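Local coordinates for putative antioxidant defense protein Mlr4105 (Mesorhizobium loti, PDB 3C1L) that probably acts as a peroxiredoxin in antioxidant defence, as an all-helical member of the AhpD-like carboxymuconolactone decarboxylase family, at residues Tyr41-Asp44 against Asp45-Arg49; Met109-Ala113 against Ala114-Pro118. All coordinates share one frame; numbering follows the deposited sequence.

Interaction 1 (Tyr41-Asp44 against Asp45-Arg49); sequences YAFD and DKKLR
Two aromatic rings meet the aliphatic chain of Lys47. Its CB sits at the edge of the Tyr41 ring, near the ring plane and 3.9 Å from Tyr41 CD1, whereas farther out its CD approaches Phe43 CZ at a slant, at 3.6 Å. Elsewhere, Tyr41 meets the ring of Phe51 with the planes only about 10° apart, and Trp156 of the second subunit engages both Tyr41 and Phe43 edge-to-face. The whole is a worked example of helix N-capping: a type I beta turn from Tyr41 to Asp44 delivers the chain into helix 45-60, with Asp44 as the N-cap residue.

The aspartate carboxylate, the third flat group, is used at both oxygens. A chi1 of -162° turns CG away from the backbone N and brings the carboxylate alongside Lys46 and Lys47; Lys46 N donates to Asp44 OD1 at 3.3 Å from above the carboxylate plane, 39° out of it. Asp44 OD2 makes a weak salt bridge to Lys47 NZ at 3.5 Å, an approach helped by the bend at the end of the lysine chain; the amino group's stronger partner is Asp57 of the second subunit. Replacing Asp44 by alanine removes both oxygens, which is likely to leave Lys46 N without its side-chain capping acceptor and Lys47 NZ with one fewer anion beside it. The backbone of Asp44 adds the first helical bond, Leu48 N to Asp44 O, nearly straight at 3.1 Å.

Behind this polar cap, Leu48 CD1 rests 3.9 Å from Tyr41 CB, closing the apolar side of the turn. Asp45 OD1, already bonded to Thr20, also accepts from a water at 2.6 Å, and the same water donates to Ala42 O at 2.7 Å.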
loop_
_atom_site.group_PDB
_atom_site.type_symbol
_atom_site.label_atom_id
_atom_site.label_comp_id
_atom_site.label_asym_id
_atom_site.label_seq_id
_atom_site.Cartn_x
_atom_site.Cartn_y
_atom_site.Cartn_z
ATOM N N TYR B 41 -3.622 -21.319 25.179
ATOM C CA TYR B 41 -3.164 -20.636 26.401
ATOM C C TYR B 41 -3.089 -21.521 27.637
ATOM O O TYR B 41 -2.688 -21.048 28.710
ATOM C CB TYR B 41 -4.051 -19.402 26.698
ATOM C CG TYR B 41 -3.787 -18.258 25.751
ATOM C CD1 TYR B 41 -2.721 -17.395 25.963
ATOM C CD2 TYR B 41 -4.578 -18.037 24.650
ATOM C CE1 TYR B 41 -2.454 -16.340 25.103
ATOM C CE2 TYR B 41 -4.293 -16.989 23.764
ATOM C CZ TYR B 41 -3.223 -16.150 24.015
ATOM O OH TYR B 41 -2.925 -15.109 23.187
ATOM N N ALA B 42 -3.415 -22.807 27.503
ATOM C CA ALA B 42 -3.495 -23.683 28.689
ATOM C C ALA B 42 -2.132 -24.156 29.210
ATOM O O ALA B 42 -2.070 -24.787 30.265
ATOM C CB ALA B 42 -4.393 -24.866 28.416
ATOM N N PHE B 43 -1.046 -23.855 28.495
ATOM C CA PHE B 43 0.320 -24.199 28.978
ATOM C C PHE B 43 0.717 -23.328 30.181
ATOM O O PHE B 43 1.684 -23.632 30.872
ATOM C CB PHE B 43 1.377 -24.060 27.866
ATOM C CG PHE B 43 1.640 -22.608 27.427
ATOM C CD1 PHE B 43 2.553 -21.806 28.102
ATOM C CD2 PHE B 43 0.985 -22.073 26.350
ATOM C CE1 PHE B 43 2.796 -20.507 27.704
ATOM C CE2 PHE B 43 1.222 -20.750 25.945
ATOM C CZ PHE B 43 2.127 -19.976 26.627
ATOM N N ASP B 44 -0.050 -22.258 30.420
ATOM C CA ASP B 44 0.146 -21.332 31.529
ATOM C C ASP B 44 -1.216 -20.780 32.035
ATOM O O ASP B 44 -1.807 -19.912 31.401
ATOM C CB ASP B 44 1.031 -20.190 30.989
ATOM C CG ASP B 44 1.695 -19.369 32.078
ATOM O OD1 ASP B 44 1.232 -19.363 33.230
ATOM O OD2 ASP B 44 2.723 -18.735 31.771
ATOM N N ASP B 45 -1.716 -21.265 33.168
ATOM C CA ASP B 45 -3.020 -20.825 33.693
ATOM C C ASP B 45 -3.061 -19.323 33.916
ATOM O O ASP B 45 -4.135 -18.747 34.065
ATOM C CB ASP B 45 -3.337 -21.495 35.049
ATOM C CG ASP B 45 -3.894 -22.904 34.917
ATOM O OD1 ASP B 45 -3.884 -23.454 33.790
ATOM O OD2 ASP B 45 -4.332 -23.462 35.960
ATOM N N LYS B 46 -1.873 -18.723 33.996
ATOM C CA LYS B 46 -1.680 -17.292 34.223
ATOM C C LYS B 46 -2.108 -16.529 33.002
ATOM O O LYS B 46 -2.860 -15.565 33.088
ATOM C CB LYS B 46 -0.186 -17.023 34.507
ATOM C CG LYS B 46 0.139 -15.781 35.312
ATOM C CD LYS B 46 1.294 -16.049 36.302
ATOM C CE LYS B 46 1.410 -14.927 37.368
ATOM N NZ LYS B 46 2.430 -15.195 38.473
ATOM N N LYS B 47 -1.615 -16.989 31.860
ATOM C CA LYS B 47 -1.947 -16.429 30.585
ATOM C C LYS B 47 -3.434 -16.684 30.222
ATOM O O LYS B 47 -4.137 -15.779 29.802
ATOM C CB LYS B 47 -1.028 -17.029 29.512
ATOM C CG LYS B 47 0.458 -16.801 29.740
ATOM C CD LYS B 47 1.250 -16.938 28.431
ATOM C CE LYS B 47 2.767 -16.798 28.590
ATOM N NZ LYS B 47 3.208 -15.979 29.736
ATOM N N LEU B 48 -3.888 -17.920 30.377
ATOM C CA LEU B 48 -5.270 -18.303 30.083
ATOM C C LEU B 48 -6.230 -17.391 30.834
ATOM O O LEU B 48 -7.128 -16.817 30.240
ATOM C CB LEU B 48 -5.492 -19.782 30.463
ATOM C CG LEU B 48 -6.829 -20.474 30.213
ATOM C CD1 LEU B 48 -7.190 -20.437 28.728
ATOM C CD2 LEU B 48 -6.788 -21.936 30.727
ATOM N N ARG B 49 -6.034 -17.240 32.134
ATOM C CA ARG B 49 -6.847 -16.321 32.906
ATOM C C ARG B 49 -6.780 -14.888 32.382
ATOM O O ARG B 49 -7.772 -14.207 32.412
ATOM C CB ARG B 49 -6.464 -16.310 34.384
ATOM C CG ARG B 49 -7.268 -17.277 35.246
ATOM C CD ARG B 49 -8.778 -16.974 35.242
ATOM N NE ARG B 49 -9.083 -15.594 35.631
ATOM C CZ ARG B 49 -9.306 -15.187 36.884
ATOM N NH1 ARG B 49 -9.251 -16.052 37.905
ATOM N NH2 ARG B 49 -9.574 -13.902 37.125
HETATM O O HOH W 1 -3.140 -25.617 32.614
#

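Interaction 2 (Met109-Ala113 against Ala114-Pro118); sequences MNFRA and ADLSP
Phe111 and Leu116 provide the apolar touch across this turn, Leu116 CD1 lying 4.2 Å from Phe111 CD1 in an oblique approach to the ring. Each side chain is set by its first torsion: CG of Phe111 stands between its backbone N and carbonyl carbon (chi1 77°), while that of Leu116 lies anti to its carbonyl carbon (chi1 -60°), from where an extended chi2 carries CD1 toward the phenyl ring. Both residues also pack on helix 118-132, sharing Leu124 there.

On one face of the Phe111 ring lies Arg112, its CG 3.7 Å above the plane and offset toward the rim, and Phe111 CE2 in turn covers a face of the guanidinium. The arginine is steered by Asn110, whose OD1 is gripped from opposite faces of the amide: Arg112 N donates to it at 3.1 Å, making an Asx turn, and Arg112 NH1 reaches the same oxygen at 3.0 Å. Asn110 ND2, meanwhile, bonds to His82 O of the third subunit and Ala135 O of the fourth.

The backbone illustrates how a helix can be left through a short 3-10 segment, here 111-113. Ala113 N donates to Asn110 O at 3.1 Å, and one residue on, Ala114 N donates to Phe111 O at 3.0 Å. An inverse gamma turn centred on Asp115 follows, closed by a weak bond, and Ser117 N-caps helix 118-132.

The chemistry implies a division of labour: the asparagine amide spends its oxygen on fixing the turn and the neighbouring guanidinium, its nitrogen on other subunits, while the phenylalanine and leucine side chains tie the loop to the next helix.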
loop_
_atom_site.group_PDB
_atom_site.type_symbol
_atom_site.label_atom_id
_atom_site.label_comp_id
_atom_site.label_asym_id
_atom_site.label_seq_id
_atom_site.Cartn_x
_atom_site.Cartn_y
_atom_site.Cartn_z
HETATM N N MSE B 109 -17.053 -11.352 4.060
HETATM C CA MSE B 109 -16.653 -11.082 2.667
HETATM C C MSE B 109 -16.476 -9.592 2.392
HETATM O O MSE B 109 -15.458 -9.185 1.869
HETATM C CB MSE B 109 -17.683 -11.679 1.724
HETATM C CG MSE B 109 -17.717 -13.214 1.754
HETATM SE SE MSE B 109 -19.239 -14.027 0.937
HETATM C CE MSE B 109 -18.703 -15.892 0.968
ATOM N N ASN B 110 -17.483 -8.791 2.736
ATOM C CA ASN B 110 -17.464 -7.344 2.532
ATOM C C ASN B 110 -18.714 -6.791 3.118
ATOM O O ASN B 110 -19.802 -6.938 2.560
ATOM C CB ASN B 110 -17.398 -6.968 1.044
ATOM C CG ASN B 110 -16.976 -5.540 0.816
ATOM O OD1 ASN B 110 -17.329 -4.631 1.572
ATOM N ND2 ASN B 110 -16.218 -5.329 -0.264
ATOM N N PHE B 111 -18.557 -6.194 4.289
ATOM C CA PHE B 111 -19.662 -5.605 5.039
ATOM C C PHE B 111 -20.410 -4.498 4.314
ATOM O O PHE B 111 -21.540 -4.195 4.661
ATOM C CB PHE B 111 -19.151 -5.067 6.382
ATOM C CG PHE B 111 -18.410 -3.768 6.276
ATOM C CD1 PHE B 111 -19.095 -2.586 6.188
ATOM C CD2 PHE B 111 -17.028 -3.737 6.238
ATOM C CE1 PHE B 111 -18.438 -1.392 6.068
ATOM C CE2 PHE B 111 -16.373 -2.533 6.129
ATOM C CZ PHE B 111 -17.073 -1.363 6.043
ATOM N N ARG B 112 -19.775 -3.884 3.319
ATOM C CA ARG B 112 -20.418 -2.848 2.524
ATOM C C ARG B 112 -21.597 -3.380 1.713
ATOM O O ARG B 112 -22.462 -2.601 1.320
ATOM C CB ARG B 112 -19.406 -2.196 1.580
ATOM C CG ARG B 112 -18.315 -1.468 2.340
ATOM C CD ARG B 112 -17.213 -1.010 1.411
ATOM N NE ARG B 112 -16.084 -0.583 2.217
ATOM C CZ ARG B 112 -15.140 -1.383 2.697
ATOM N NH1 ARG B 112 -15.154 -2.676 2.430
ATOM N NH2 ARG B 112 -14.180 -0.871 3.445
ATOM N N ALA B 113 -21.621 -4.692 1.468
ATOM C CA ALA B 113 -22.769 -5.365 0.821
ATOM C C ALA B 113 -23.967 -5.555 1.768
ATOM O O ALA B 113 -25.026 -5.888 1.331
ATOM C CB ALA B 113 -22.332 -6.729 0.228
ATOM N N ALA B 114 -23.808 -5.371 3.072
ATOM C CA ALA B 114 -24.940 -5.562 3.992
ATOM C C ALA B 114 -25.760 -4.272 4.154
ATOM O O ALA B 114 -25.252 -3.175 4.056
ATOM C CB ALA B 114 -24.466 -6.082 5.327
ATOM N N ASP B 115 -27.044 -4.415 4.382
ATOM C CA ASP B 115 -27.928 -3.257 4.573
ATOM C C ASP B 115 -27.843 -2.837 6.040
ATOM O O ASP B 115 -28.701 -3.204 6.862
ATOM C CB ASP B 115 -29.327 -3.696 4.193
ATOM C CG ASP B 115 -30.357 -2.565 4.221
ATOM O OD1 ASP B 115 -30.049 -1.398 3.863
ATOM O OD2 ASP B 115 -31.513 -2.885 4.570
ATOM N N LEU B 116 -26.774 -2.128 6.388
ATOM C CA LEU B 116 -26.526 -1.714 7.763
ATOM C C LEU B 116 -27.079 -0.316 8.039
ATOM O O LEU B 116 -27.108 0.533 7.153
ATOM C CB LEU B 116 -25.029 -1.715 8.030
ATOM C CG LEU B 116 -24.296 -3.053 7.859
ATOM C CD1 LEU B 116 -22.865 -2.841 8.104
ATOM C CD2 LEU B 116 -24.841 -4.132 8.784
ATOM N N SER B 117 -27.497 -0.068 9.275
ATOM C CA SER B 117 -27.872 1.297 9.684
ATOM C C SER B 117 -26.637 2.210 9.545
ATOM O O SER B 117 -25.497 1.699 9.453
ATOM C CB SER B 117 -28.368 1.291 11.131
ATOM O OG SER B 117 -27.308 0.947 12.010
ATOM N N PRO B 118 -26.850 3.549 9.490
ATOM C CA PRO B 118 -25.795 4.575 9.549
ATOM C C PRO B 118 -24.884 4.386 10.754
ATOM O O PRO B 118 -23.689 4.451 10.620
ATOM C CB PRO B 118 -26.605 5.892 9.653
ATOM C CG PRO B 118 -27.779 5.635 8.867
ATOM C CD PRO B 118 -28.152 4.169 9.170
#

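How the interactions relate
Interactions 1 and 2 stand on opposite sides of the chain's centre, their own centres 37 Å apart and their nearest atoms about 24 Å apart, so neither bears directly on the other. They come in series along the chain and share one principle: each is a connection between helices that ends at an N-cap, Asp44 in the first and Ser117 in the second. Both also face other copies of the protein, interaction 1 the second subunit and interaction 2 the third and fourth. Bound di(hydroxyethyl)ether lies about 3 Å from the Tyr41 side chain and about 4 Å from that of Leu116, probably from the crystallisation liquor, though such molecules often mark pockets.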